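Local coordinates for Serpin48 (Tenebrio molitor, PDB 3OZQ), which specifically inhibits the serine protease SPE in the innate immunity of its insect, as a member of the serpin family, at residues A41-A46 and T93-Y98; I97-N102 and G306-S311; V124-K129 and R162-N167; N130-L135 and E155-L160. All coordinates share one frame; numbering follows the deposited sequence.

Contact 1. Residues A41-A46 and T93-Y98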
loop_
_atom_site.group_PDB
_atom_site.type_symbol
_atom_site.label_atom_id
_atom_site.label_comp_id
_atom_site.label_asym_id
_atom_site.label_seq_id
_atom_site.Cartn_x
_atom_site.Cartn_y
_atom_site.Cartn_z
ATOM N N ALA A 41 -4.512 -3.876 -2.032
ATOM C CA ALA A 41 -4.478 -5.155 -2.709
ATOM C C ALA A 41 -5.529 -6.072 -2.074
ATOM O O ALA A 41 -6.255 -6.793 -2.771
ATOM C CB ALA A 41 -3.087 -5.768 -2.610
ATOM N N ALA A 42 -5.608 -6.035 -0.746
ATOM C CA ALA A 42 -6.530 -6.886 -0.002
ATOM C C ALA A 42 -7.983 -6.608 -0.372
ATOM O O ALA A 42 -8.768 -7.532 -0.542
ATOM C CB ALA A 42 -6.319 -6.731 1.503
ATOM N N THR A 43 -8.352 -5.338 -0.501
ATOM C CA THR A 43 -9.718 -5.029 -0.909
ATOM C C THR A 43 -10.044 -5.481 -2.350
ATOM O O THR A 43 -11.186 -5.821 -2.681
ATOM C CB THR A 43 -9.985 -3.538 -0.800
ATOM O OG1 THR A 43 -9.112 -2.839 -1.692
ATOM C CG2 THR A 43 -9.771 -3.068 0.639
ATOM N N LEU A 44 -9.043 -5.455 -3.219
ATOM C CA LEU A 44 -9.259 -5.869 -4.594
ATOM C C LEU A 44 -9.426 -7.379 -4.649
ATOM O O LEU A 44 -10.346 -7.908 -5.282
ATOM C CB LEU A 44 -8.098 -5.402 -5.474
ATOM C CG LEU A 44 -8.300 -5.621 -6.969
ATOM C CD1 LEU A 44 -9.694 -5.184 -7.349
ATOM C CD2 LEU A 44 -7.233 -4.849 -7.788
ATOM N N LEU A 45 -8.555 -8.079 -3.941
ATOM C CA LEU A 45 -8.636 -9.526 -3.895
ATOM C C LEU A 45 -9.954 -9.981 -3.241
ATOM O O LEU A 45 -10.503 -11.029 -3.584
ATOM C CB LEU A 45 -7.453 -10.081 -3.123
ATOM C CG LEU A 45 -7.337 -11.602 -3.157
ATOM C CD1 LEU A 45 -6.933 -12.082 -4.539
ATOM C CD2 LEU A 45 -6.345 -12.085 -2.114
ATOM N N ALA A 46 -10.444 -9.202 -2.277
ATOM C CA ALA A 46 -11.745 -9.485 -1.681
ATOM C C ALA A 46 -12.873 -9.342 -2.728
ATOM O O ALA A 46 -13.819 -10.119 -2.739
ATOM C CB ALA A 46 -11.990 -8.584 -0.466
ATOM N N THR A 93 -7.579 5.797 -5.532
ATOM C CA THR A 93 -7.379 4.443 -6.024
ATOM C C THR A 93 -8.042 4.300 -7.375
ATOM O O THR A 93 -9.091 4.890 -7.627
ATOM C CB THR A 93 -7.989 3.408 -5.055
ATOM O OG1 THR A 93 -9.417 3.418 -5.181
ATOM C CG2 THR A 93 -7.624 3.742 -3.636
ATOM N N ALA A 94 -7.419 3.532 -8.252
ATOM C CA ALA A 94 -8.045 3.135 -9.496
ATOM C C ALA A 94 -7.902 1.636 -9.541
ATOM O O ALA A 94 -6.860 1.121 -9.946
ATOM C CB ALA A 94 -7.353 3.774 -10.673
ATOM N N ASN A 95 -8.942 0.942 -9.092
ATOM C CA ASN A 95 -8.935 -0.503 -9.013
ATOM C C ASN A 95 -9.947 -1.048 -9.997
ATOM O O ASN A 95 -11.095 -0.603 -10.042
ATOM C CB ASN A 95 -9.263 -0.993 -7.593
ATOM C CG ASN A 95 -8.244 -0.530 -6.555
ATOM O OD1 ASN A 95 -8.459 -0.674 -5.334
ATOM N ND2 ASN A 95 -7.131 0.035 -7.029
ATOM N N LYS A 96 -9.515 -2.014 -10.790
ATOM C CA LYS A 96 -10.380 -2.562 -11.822
ATOM C C LYS A 96 -10.078 -4.021 -12.099
ATOM O O LYS A 96 -8.938 -4.476 -11.986
ATOM C CB LYS A 96 -10.243 -1.735 -13.093
ATOM C CG LYS A 96 -10.915 -2.349 -14.283
ATOM C CD LYS A 96 -12.129 -1.600 -14.691
ATOM C CE LYS A 96 -11.770 -0.298 -15.340
ATOM N NZ LYS A 96 -12.879 0.093 -16.272
ATOM N N ILE A 97 -11.119 -4.762 -12.460
ATOM C CA ILE A 97 -10.956 -6.145 -12.848
ATOM C C ILE A 97 -11.371 -6.231 -14.295
ATOM O O ILE A 97 -12.554 -6.145 -14.603
ATOM C CB ILE A 97 -11.811 -7.080 -11.975
ATOM C CG1 ILE A 97 -11.313 -7.035 -10.521
ATOM C CG2 ILE A 97 -11.759 -8.506 -12.500
ATOM C CD1 ILE A 97 -11.873 -8.154 -9.651
ATOM N N TYR A 98 -10.391 -6.335 -15.186
ATOM C CA TYR A 98 -10.668 -6.476 -16.617
ATOM C C TYR A 98 -10.795 -7.947 -16.976
ATOM O O TYR A 98 -9.952 -8.747 -16.572
ATOM C CB TYR A 98 -9.553 -5.857 -17.447
ATOM C CG TYR A 98 -9.564 -4.355 -17.478
ATOM C CD1 TYR A 98 -10.305 -3.665 -18.428
ATOM C CD2 TYR A 98 -8.836 -3.620 -16.548
ATOM C CE1 TYR A 98 -10.310 -2.288 -18.456
ATOM C CE2 TYR A 98 -8.830 -2.248 -16.570
ATOM C CZ TYR A 98 -9.564 -1.582 -17.524
ATOM O OH TYR A 98 -9.559 -0.210 -17.535
HETATM O O HOH W 1 -8.623 0.105 -2.284
HETATM O O HOH W 2 -10.624 -2.352 -4.495
#

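Contact 2. Residues I97-N102 and G306-S311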
loop_
_atom_site.group_PDB
_atom_site.type_symbol
_atom_site.label_atom_id
_atom_site.label_comp_id
_atom_site.label_asym_id
_atom_site.label_seq_id
_atom_site.Cartn_x
_atom_site.Cartn_y
_atom_site.Cartn_z
ATOM N N ILE A 97 -11.119 -4.762 -12.460
ATOM C CA ILE A 97 -10.956 -6.145 -12.848
ATOM C C ILE A 97 -11.371 -6.231 -14.295
ATOM O O ILE A 97 -12.554 -6.145 -14.603
ATOM C CB ILE A 97 -11.811 -7.080 -11.975
ATOM C CG1 ILE A 97 -11.313 -7.035 -10.521
ATOM C CG2 ILE A 97 -11.759 -8.506 -12.500
ATOM C CD1 ILE A 97 -11.873 -8.154 -9.651
ATOM N N TYR A 98 -10.391 -6.335 -15.186
ATOM C CA TYR A 98 -10.668 -6.476 -16.617
ATOM C C TYR A 98 -10.795 -7.947 -16.976
ATOM O O TYR A 98 -9.952 -8.747 -16.572
ATOM C CB TYR A 98 -9.553 -5.857 -17.447
ATOM C CG TYR A 98 -9.564 -4.355 -17.478
ATOM C CD1 TYR A 98 -10.305 -3.665 -18.428
ATOM C CD2 TYR A 98 -8.836 -3.620 -16.548
ATOM C CE1 TYR A 98 -10.310 -2.288 -18.456
ATOM C CE2 TYR A 98 -8.830 -2.248 -16.570
ATOM C CZ TYR A 98 -9.564 -1.582 -17.524
ATOM O OH TYR A 98 -9.559 -0.210 -17.535
ATOM N N VAL A 99 -11.831 -8.280 -17.757
ATOM C CA VAL A 99 -12.159 -9.664 -18.088
ATOM C C VAL A 99 -12.239 -9.951 -19.609
ATOM O O VAL A 99 -12.732 -9.137 -20.387
ATOM C CB VAL A 99 -13.478 -10.088 -17.388
ATOM C CG1 VAL A 99 -13.800 -11.529 -17.686
ATOM C CG2 VAL A 99 -13.364 -9.858 -15.862
ATOM N N LYS A 100 -11.726 -11.110 -20.004
ATOM C CA LYS A 100 -11.655 -11.550 -21.403
ATOM C C LYS A 100 -13.004 -11.330 -22.102
ATOM O O LYS A 100 -14.031 -11.716 -21.548
ATOM C CB LYS A 100 -11.285 -13.037 -21.395
ATOM C CG LYS A 100 -10.987 -13.698 -22.729
ATOM C CD LYS A 100 -10.568 -15.145 -22.477
ATOM C CE LYS A 100 -10.617 -16.004 -23.751
ATOM N NZ LYS A 100 -9.503 -15.704 -24.707
ATOM N N THR A 101 -13.012 -10.711 -23.290
ATOM C CA THR A 101 -14.288 -10.311 -23.919
ATOM C C THR A 101 -15.255 -11.475 -24.090
ATOM O O THR A 101 -16.470 -11.297 -24.017
ATOM C CB THR A 101 -14.163 -9.533 -25.288
ATOM O OG1 THR A 101 -13.007 -9.955 -26.026
ATOM C CG2 THR A 101 -14.085 -8.029 -25.060
ATOM N N ASN A 102 -14.715 -12.670 -24.293
ATOM C CA ASN A 102 -15.552 -13.818 -24.588
ATOM C C ASN A 102 -16.589 -14.035 -23.510
ATOM O O ASN A 102 -17.670 -14.556 -23.784
ATOM C CB ASN A 102 -14.695 -15.073 -24.762
ATOM C CG ASN A 102 -13.548 -14.854 -25.721
ATOM O OD1 ASN A 102 -12.579 -14.147 -25.400
ATOM N ND2 ASN A 102 -13.649 -15.446 -26.910
ATOM N N GLY A 306 -13.706 -22.703 -14.585
ATOM C CA GLY A 306 -12.555 -23.086 -15.380
ATOM C C GLY A 306 -12.368 -22.244 -16.632
ATOM O O GLY A 306 -11.307 -22.280 -17.239
ATOM N N ASP A 307 -13.399 -21.494 -17.007
ATOM C CA ASP A 307 -13.315 -20.509 -18.082
ATOM C C ASP A 307 -12.307 -19.395 -17.767
ATOM O O ASP A 307 -11.508 -18.990 -18.613
ATOM C CB ASP A 307 -14.690 -19.873 -18.313
ATOM C CG ASP A 307 -15.627 -20.762 -19.151
ATOM O OD1 ASP A 307 -16.775 -20.336 -19.401
ATOM O OD2 ASP A 307 -15.210 -21.872 -19.562
ATOM N N LEU A 308 -12.369 -18.871 -16.549
ATOM C CA LEU A 308 -11.503 -17.754 -16.189
ATOM C C LEU A 308 -10.571 -18.155 -15.062
ATOM O O LEU A 308 -10.898 -19.014 -14.251
ATOM C CB LEU A 308 -12.343 -16.545 -15.796
ATOM C CG LEU A 308 -13.224 -15.961 -16.898
ATOM C CD1 LEU A 308 -14.058 -14.808 -16.363
ATOM C CD2 LEU A 308 -12.395 -15.513 -18.098
ATOM N N VAL A 309 -9.381 -17.569 -15.058
ATOM C CA VAL A 309 -8.465 -17.674 -13.935
ATOM C C VAL A 309 -7.940 -16.264 -13.734
ATOM O O VAL A 309 -8.076 -15.423 -14.626
ATOM C CB VAL A 309 -7.285 -18.618 -14.217
ATOM C CG1 VAL A 309 -7.787 -19.972 -14.752
ATOM C CG2 VAL A 309 -6.316 -17.972 -15.205
ATOM N N ILE A 310 -7.357 -15.985 -12.571
ATOM C CA ILE A 310 -6.713 -14.700 -12.396
ATOM C C ILE A 310 -5.353 -14.779 -13.066
ATOM O O ILE A 310 -4.476 -15.518 -12.624
ATOM C CB ILE A 310 -6.516 -14.316 -10.912
ATOM C CG1 ILE A 310 -7.862 -14.171 -10.193
ATOM C CG2 ILE A 310 -5.744 -13.021 -10.817
ATOM C CD1 ILE A 310 -7.709 -13.676 -8.722
ATOM N N SER A 311 -5.176 -14.003 -14.124
ATOM C CA SER A 311 -3.954 -14.081 -14.915
ATOM C C SER A 311 -2.844 -13.187 -14.356
ATOM O O SER A 311 -1.676 -13.569 -14.337
ATOM C CB SER A 311 -4.247 -13.708 -16.366
ATOM O OG SER A 311 -5.275 -14.515 -16.897
#

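Contact 3. Residues V124-K129 and R162-N167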
loop_
_atom_site.group_PDB
_atom_site.type_symbol
_atom_site.label_atom_id
_atom_site.label_comp_id
_atom_site.label_asym_id
_atom_site.label_seq_id
_atom_site.Cartn_x
_atom_site.Cartn_y
_atom_site.Cartn_z
ATOM N N VAL A 124 -12.641 -6.670 -21.837
ATOM C CA VAL A 124 -11.634 -6.095 -22.712
ATOM C C VAL A 124 -11.060 -7.211 -23.556
ATOM O O VAL A 124 -10.935 -8.342 -23.091
ATOM C CB VAL A 124 -10.491 -5.380 -21.912
ATOM C CG1 VAL A 124 -9.720 -6.376 -21.056
ATOM C CG2 VAL A 124 -9.543 -4.648 -22.854
ATOM N N ASP A 125 -10.731 -6.894 -24.804
ATOM C CA ASP A 125 -10.105 -7.864 -25.688
ATOM C C ASP A 125 -8.598 -7.875 -25.493
ATOM O O ASP A 125 -7.912 -6.939 -25.899
ATOM C CB ASP A 125 -10.416 -7.543 -27.150
ATOM C CG ASP A 125 -9.981 -8.657 -28.093
ATOM O OD1 ASP A 125 -9.262 -9.575 -27.640
ATOM O OD2 ASP A 125 -10.354 -8.616 -29.285
ATOM N N PHE A 126 -8.082 -8.941 -24.888
ATOM C CA PHE A 126 -6.640 -9.054 -24.669
ATOM C C PHE A 126 -5.895 -9.530 -25.927
ATOM O O PHE A 126 -4.664 -9.572 -25.945
ATOM C CB PHE A 126 -6.328 -9.983 -23.488
ATOM C CG PHE A 126 -6.923 -9.534 -22.162
ATOM C CD1 PHE A 126 -6.358 -8.496 -21.438
ATOM C CD2 PHE A 126 -8.025 -10.179 -21.636
ATOM C CE1 PHE A 126 -6.900 -8.097 -20.217
ATOM C CE2 PHE A 126 -8.569 -9.788 -20.414
ATOM C CZ PHE A 126 -8.011 -8.760 -19.709
ATOM N N SER A 127 -6.642 -9.892 -26.972
ATOM C CA SER A 127 -6.036 -10.345 -28.228
ATOM C C SER A 127 -4.988 -9.356 -28.705
ATOM O O SER A 127 -3.817 -9.705 -28.871
ATOM C CB SER A 127 -7.090 -10.514 -29.331
ATOM O OG SER A 127 -7.964 -11.587 -29.056
ATOM N N GLU A 128 -5.429 -8.123 -28.939
ATOM C CA GLU A 128 -4.545 -7.054 -29.365
ATOM C C GLU A 128 -3.806 -6.539 -28.136
ATOM O O GLU A 128 -4.325 -5.693 -27.419
ATOM C CB GLU A 128 -5.360 -5.920 -29.988
ATOM C CG GLU A 128 -6.267 -6.340 -31.135
ATOM C CD GLU A 128 -5.513 -6.533 -32.438
ATOM O OE1 GLU A 128 -5.069 -5.513 -33.016
ATOM O OE2 GLU A 128 -5.365 -7.699 -32.878
ATOM N N LYS A 129 -2.601 -7.049 -27.900
ATOM C CA LYS A 129 -1.883 -6.778 -26.656
ATOM C C LYS A 129 -1.802 -5.295 -26.342
ATOM O O LYS A 129 -2.204 -4.862 -25.258
ATOM C CB LYS A 129 -0.475 -7.379 -26.687
ATOM C CG LYS A 129 -0.415 -8.915 -26.713
ATOM C CD LYS A 129 1.048 -9.388 -26.691
ATOM C CE LYS A 129 1.195 -10.885 -26.425
ATOM N NZ LYS A 129 1.065 -11.750 -27.639
ATOM N N ARG A 162 -6.915 -13.967 -19.072
ATOM C CA ARG A 162 -8.337 -14.186 -18.780
ATOM C C ARG A 162 -8.919 -13.160 -17.806
ATOM O O ARG A 162 -9.948 -12.558 -18.079
ATOM C CB ARG A 162 -8.560 -15.602 -18.233
ATOM C CG ARG A 162 -8.845 -16.654 -19.335
ATOM C CD ARG A 162 -8.328 -18.050 -18.960
ATOM N NE ARG A 162 -6.869 -18.080 -18.761
ATOM C CZ ARG A 162 -6.201 -19.137 -18.304
ATOM N NH1 ARG A 162 -6.851 -20.250 -18.003
ATOM N NH2 ARG A 162 -4.890 -19.090 -18.151
ATOM N N VAL A 163 -8.265 -12.981 -16.662
ATOM C CA VAL A 163 -8.636 -11.899 -15.740
ATOM C C VAL A 163 -7.416 -11.150 -15.232
ATOM O O VAL A 163 -6.439 -11.761 -14.764
ATOM C CB VAL A 163 -9.427 -12.406 -14.518
ATOM C CG1 VAL A 163 -9.693 -11.252 -13.537
ATOM C CG2 VAL A 163 -10.735 -13.054 -14.958
ATOM N N VAL A 164 -7.479 -9.823 -15.314
ATOM C CA VAL A 164 -6.406 -8.984 -14.826
ATOM C C VAL A 164 -6.945 -8.053 -13.752
ATOM O O VAL A 164 -7.924 -7.341 -13.982
ATOM C CB VAL A 164 -5.782 -8.149 -15.962
ATOM C CG1 VAL A 164 -4.733 -7.188 -15.403
ATOM C CG2 VAL A 164 -5.178 -9.075 -17.010
ATOM N N LEU A 165 -6.309 -8.091 -12.581
ATOM C CA LEU A 165 -6.570 -7.135 -11.494
ATOM C C LEU A 165 -5.601 -5.975 -11.590
ATOM O O LEU A 165 -4.390 -6.164 -11.541
ATOM C CB LEU A 165 -6.379 -7.779 -10.117
ATOM C CG LEU A 165 -7.080 -9.064 -9.666
ATOM C CD1 LEU A 165 -7.592 -8.941 -8.242
ATOM C CD2 LEU A 165 -8.164 -9.557 -10.613
ATOM N N ILE A 166 -6.145 -4.775 -11.714
ATOM C CA ILE A 166 -5.345 -3.560 -11.740
ATOM C C ILE A 166 -5.588 -2.793 -10.445
ATOM O O ILE A 166 -6.736 -2.660 -10.023
ATOM C CB ILE A 166 -5.787 -2.658 -12.888
ATOM C CG1 ILE A 166 -5.312 -3.240 -14.213
ATOM C CG2 ILE A 166 -5.240 -1.272 -12.694
ATOM C CD1 ILE A 166 -3.945 -3.865 -14.133
ATOM N N ASN A 167 -4.518 -2.292 -9.835
ATOM C CA ASN A 167 -4.593 -1.632 -8.512
ATOM C C ASN A 167 -3.605 -0.479 -8.393
ATOM O O ASN A 167 -2.471 -0.675 -7.998
ATOM C CB ASN A 167 -4.303 -2.670 -7.429
ATOM C CG ASN A 167 -4.398 -2.119 -6.015
ATOM O OD1 ASN A 167 -4.982 -1.065 -5.767
ATOM N ND2 ASN A 167 -3.852 -2.870 -5.073
#

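Contact 4. Residues N130-L135 and E155-L160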
loop_
_atom_site.group_PDB
_atom_site.type_symbol
_atom_site.label_atom_id
_atom_site.label_comp_id
_atom_site.label_asym_id
_atom_site.label_seq_id
_atom_site.Cartn_x
_atom_site.Cartn_y
_atom_site.Cartn_z
ATOM N N ASN A 130 -1.291 -4.514 -27.291
ATOM C CA ASN A 130 -0.979 -3.110 -27.040
ATOM C C ASN A 130 -2.188 -2.194 -26.863
ATOM O O ASN A 130 -2.139 -1.233 -26.091
ATOM C CB ASN A 130 -0.037 -2.571 -28.117
ATOM C CG ASN A 130 1.303 -3.269 -28.099
ATOM O OD1 ASN A 130 1.493 -4.280 -28.770
ATOM N ND2 ASN A 130 2.230 -2.751 -27.310
ATOM N N ASP A 131 -3.260 -2.481 -27.588
ATOM C CA ASP A 131 -4.501 -1.743 -27.420
ATOM C C ASP A 131 -5.087 -2.017 -26.037
ATOM O O ASP A 131 -5.665 -1.129 -25.407
ATOM C CB ASP A 131 -5.509 -2.150 -28.495
ATOM C CG ASP A 131 -5.046 -1.783 -29.898
ATOM O OD1 ASP A 131 -3.817 -1.662 -30.110
ATOM O OD2 ASP A 131 -5.911 -1.614 -30.784
ATOM N N ALA A 132 -4.951 -3.257 -25.579
ATOM C CA ALA A 132 -5.519 -3.645 -24.292
ATOM C C ALA A 132 -4.767 -2.914 -23.190
ATOM O O ALA A 132 -5.364 -2.166 -22.415
ATOM C CB ALA A 132 -5.466 -5.156 -24.107
ATOM N N ALA A 133 -3.447 -3.093 -23.173
ATOM C CA ALA A 133 -2.550 -2.343 -22.298
ATOM C C ALA A 133 -2.840 -0.841 -22.287
ATOM O O ALA A 133 -3.023 -0.245 -21.224
ATOM C CB ALA A 133 -1.114 -2.595 -22.688
ATOM N N LYS A 134 -2.882 -0.225 -23.464
ATOM C CA LYS A 134 -3.161 1.209 -23.543
ATOM C C LYS A 134 -4.512 1.573 -22.917
ATOM O O LYS A 134 -4.642 2.565 -22.209
ATOM C CB LYS A 134 -3.104 1.697 -24.998
ATOM C CG LYS A 134 -3.231 3.206 -25.109
ATOM C CD LYS A 134 -2.955 3.719 -26.512
ATOM C CE LYS A 134 -2.769 5.238 -26.505
ATOM N NZ LYS A 134 -1.478 5.655 -25.873
ATOM N N LEU A 135 -5.512 0.752 -23.182
ATOM C CA LEU A 135 -6.869 0.987 -22.709
ATOM C C LEU A 135 -6.884 0.994 -21.183
ATOM O O LEU A 135 -7.409 1.918 -20.561
ATOM C CB LEU A 135 -7.795 -0.107 -23.257
ATOM C CG LEU A 135 -9.320 -0.111 -23.093
ATOM C CD1 LEU A 135 -9.746 -0.866 -21.837
ATOM C CD2 LEU A 135 -9.893 1.301 -23.123
ATOM N N GLU A 155 3.630 -6.550 -22.430
ATOM C CA GLU A 155 4.310 -7.832 -22.515
ATOM C C GLU A 155 3.732 -8.900 -21.580
ATOM O O GLU A 155 3.920 -10.095 -21.814
ATOM C CB GLU A 155 5.811 -7.655 -22.266
ATOM C CG GLU A 155 6.518 -6.857 -23.360
ATOM C CD GLU A 155 6.543 -7.578 -24.700
ATOM O OE1 GLU A 155 7.534 -8.292 -24.965
ATOM O OE2 GLU A 155 5.581 -7.429 -25.490
ATOM N N ILE A 156 3.031 -8.480 -20.528
ATOM C CA ILE A 156 2.460 -9.435 -19.579
ATOM C C ILE A 156 1.210 -10.090 -20.138
ATOM O O ILE A 156 0.753 -11.119 -19.634
ATOM C CB ILE A 156 2.111 -8.778 -18.223
ATOM C CG1 ILE A 156 0.907 -7.843 -18.371
ATOM C CG2 ILE A 156 3.304 -8.062 -17.664
ATOM C CD1 ILE A 156 0.165 -7.575 -17.080
ATOM N N LEU A 157 0.654 -9.491 -21.185
ATOM C CA LEU A 157 -0.563 -10.001 -21.807
ATOM C C LEU A 157 -0.251 -11.089 -22.827
ATOM O O LEU A 157 0.757 -11.019 -23.525
ATOM C CB LEU A 157 -1.309 -8.863 -22.500
ATOM C CG LEU A 157 -1.567 -7.639 -21.623
ATOM C CD1 LEU A 157 -2.366 -6.613 -22.402
ATOM C CD2 LEU A 157 -2.305 -8.070 -20.357
ATOM N N ASN A 158 -1.126 -12.085 -22.919
ATOM C CA ASN A 158 -0.960 -13.147 -23.906
ATOM C C ASN A 158 -2.266 -13.815 -24.281
ATOM O O ASN A 158 -3.332 -13.466 -23.763
ATOM C CB ASN A 158 0.059 -14.176 -23.416
ATOM C CG ASN A 158 -0.365 -14.839 -22.132
ATOM O OD1 ASN A 158 -1.531 -15.199 -21.961
ATOM N ND2 ASN A 158 0.575 -15.001 -21.218
ATOM N N ASN A 159 -2.183 -14.780 -25.192
ATOM C CA ASN A 159 -3.370 -15.476 -25.665
ATOM C C ASN A 159 -4.180 -16.089 -24.526
ATOM O O ASN A 159 -5.385 -16.287 -24.659
ATOM C CB ASN A 159 -3.034 -16.520 -26.753
ATOM C CG ASN A 159 -1.759 -17.306 -26.458
ATOM O OD1 ASN A 159 -1.812 -18.493 -26.138
ATOM N ND2 ASN A 159 -0.610 -16.656 -26.602
ATOM N N LEU A 160 -3.524 -16.363 -23.399
ATOM C CA LEU A 160 -4.228 -16.918 -22.243
ATOM C C LEU A 160 -4.679 -15.902 -21.179
ATOM O O LEU A 160 -5.184 -16.297 -20.135
ATOM C CB LEU A 160 -3.386 -18.002 -21.574
ATOM C CG LEU A 160 -3.496 -19.413 -22.151
ATOM C CD1 LEU A 160 -2.779 -20.372 -21.216
ATOM C CD2 LEU A 160 -4.948 -19.814 -22.335
#

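Contact 1. Residues A41-A46 and T93-Y98
Residues 41-46 of helix 38-50 run over residues 93-98 of strand 90-100, with the short axes of the two segments 9.5 Å apart. Their N-to-C directions differ by only 30°. The backbones come nearest at Leu44 and Asn95, whose CA atoms are 7.0 Å apart. Leu44 is the main apolar contributor from the helix. Its CG lies anti to the backbone N (chi1 -172°), which sends the isobutyl group down onto the strand. Leu44 CD1 reaches Ile97 CG1 at 4.0 Å, and the two side chains pass alongside each other from opposite directions. The same methyl, Leu44 CD1, also lies 4.2 Å from Asn95 CB. The polar half of the contact works through water. One water donates to Thr43 OG1 at 3.0 Å and to Asn95 OD1 at 3.2 Å. A second donates to Thr43 OG1 at 3.2 Å and to Asn95 OD1 at 2.9 Å. Thus two bridges span the interval between hydroxyl and amide, and both oxygens serve as acceptors. Thr43 OG1 is further tied to Ser40 O within its own helix. This is the packing of a buried helix on the large central sheet of the serpin fold, beta-sheet A. Strand 163-174 lies beside strand 90-100 and offers Leu165 and Asn167 to Leu44. Helix 279-286 touches Ala41 and Leu45, while on the other side of the strand Tyr98 and Ala94 meet helix 129-143.

Contact 2. Residues I97-N102 and G306-S311
Leu308 packs against Val99 and Lys100, and its side chain carries the whole contact from one segment. The side chain sets out toward the strand; Leu308 CB is still 5.6 Å from Val99 CG1. CG comes nearer, at 4.5 Å from the same Val99 CG1. Here the chain forks. CD1 continues the line of the side chain, anti to CA (chi2 177°), and presses on Val99 CG1 at 3.5 Å, a close methyl-to-methyl approach. CD2 turns to the other neighbour and lies 4.3 Å from Lys100 CB. The fork therefore spans two consecutive residues of the strand. Leu308 and Val99 meet at about a right angle, so their methyls touch at a point and do not run along each other. In the serpin fold this is one end of beta-sheet A. Leu308 lies just ahead of strand 310-321, and Val99 is near the C-terminal end of strand 90-100. Strand 163-174 is paired with both of these strands, and its Val163 also touches Leu308. Phe103, past the end of the strand, packs on Leu308 as well. Lys100 shares only the root of its side chain with the leucine, and its extended chain carries NZ off from it. The backbone of Val99 is hydrogen-bonded to Glu122 and Val124 of strand 120-124.

Contact 3. Residues V124-K129 and R162-N167
Phe126 brings the end of its ring to Val164 and to the carbonyl O of Arg162, where the loop leading into helix 129-143 covers beta-sheet A of the serpin fold. The ring and the valine side chain cross at an oblique angle. One methyl, Val164 CG2, sits by the CE1-CZ bond of the ring, 3.8 Å from Phe126 CE1 and 3.9 Å from Phe126 CZ. The other meta carbon, Phe126 CE2, lies 3.9 Å from Arg162 O. The ring thus spans Arg162 and Val164 and skips Val163, whose side chain sets out away from it. Phe126 has CG beside its backbone N and anti to the carbonyl carbon (chi1 -60°), which carries the ring from the loop toward the strand. Val124 CG1 sits over one ring face, displaced toward the rim. Tyr98 of the neighbouring strand and Thr161 also touch the phenylalanine. Arg162 gives this contact its carbonyl, not its guanidinium group: its side chain starts away from Phe126, and NE is hydrogen-bonded to Leu160 O. The residues around Phe126 form an Asx turn, which bends the loop just before the helix begins. In it Ser127 N donates to Asp125 OD1 at 2.7 Å with an N-H...O angle of 150°, approaching from above the carboxylate plane, 42° out of it.

Contact 4. Residues N130-L135 and E155-L160
Leu157 lies in the connection that leads from helix 129-143 back to strand 163-174, and it packs against Ala132 and Ala133 of that helix. In the serpin fold this helix, known in the family as helix F, rests across one face of beta-sheet A. The segment 155-160 follows it in the chain and folds back beside it. The contact is small, buried and apolar. A single methyl makes it. Leu157 CD1 lies 3.8 Å from Ala132 CB and 4.2 Å from Ala133 CB. It also comes within 3.8 Å of the backbone atom Ala133 N. The methyl therefore sits in the notch between two neighbouring alanines, as close to the helix backbone as to the nearer alanine methyl. With CG beside the backbone N (chi1 -52°) and CD1 anti to CA, the side chain of Leu157 reaches the helix. Leu157 CG stays behind, 5.2 Å from Ala133 N. The helix itself is regular here, with Lys134 N bonded to Asn130 O and Leu135 N bonded to Asp131 O. Val152 and Pro154, from the same connection, add to the packing on Ala133, and Pro154 also touches Asn130. Beyond Leu157 the chain is held by local polar bonds. Asn158 N is hydrogen-bonded to Thr161 OG1, and Leu160 O accepts from Arg162 NE. Asn158 OD1 takes a weak hydrogen bond from Leu160 N at 2.7 Å, with an N-H...O angle of 129°.

Overall arrangement
Contacts 1 and 4 use buried residues throughout, while contacts 2 and 3 each include a partly exposed one. Contact 1 lies nearest the chain centre, at about 12 Å centre to centre; the others lie 22 to 25 Å out. Contacts 1 and 2 share strand 90-100. Contact 3 lies on the neighbouring strand 163-174, which is paired with it, probably including Lys96 O to Ile166 N. Contact 4 has no strand and joins helix 129-143 to its following connection. Its centre is about 6 Å from that of contact 3, and along the chain it is nested inside contact 3, as both are inside contact 2. Contact 1 adds water bridges to a leucine methyl. Contacts 2 and 4 rest on leucine methyls, and contact 3 on an aromatic ring.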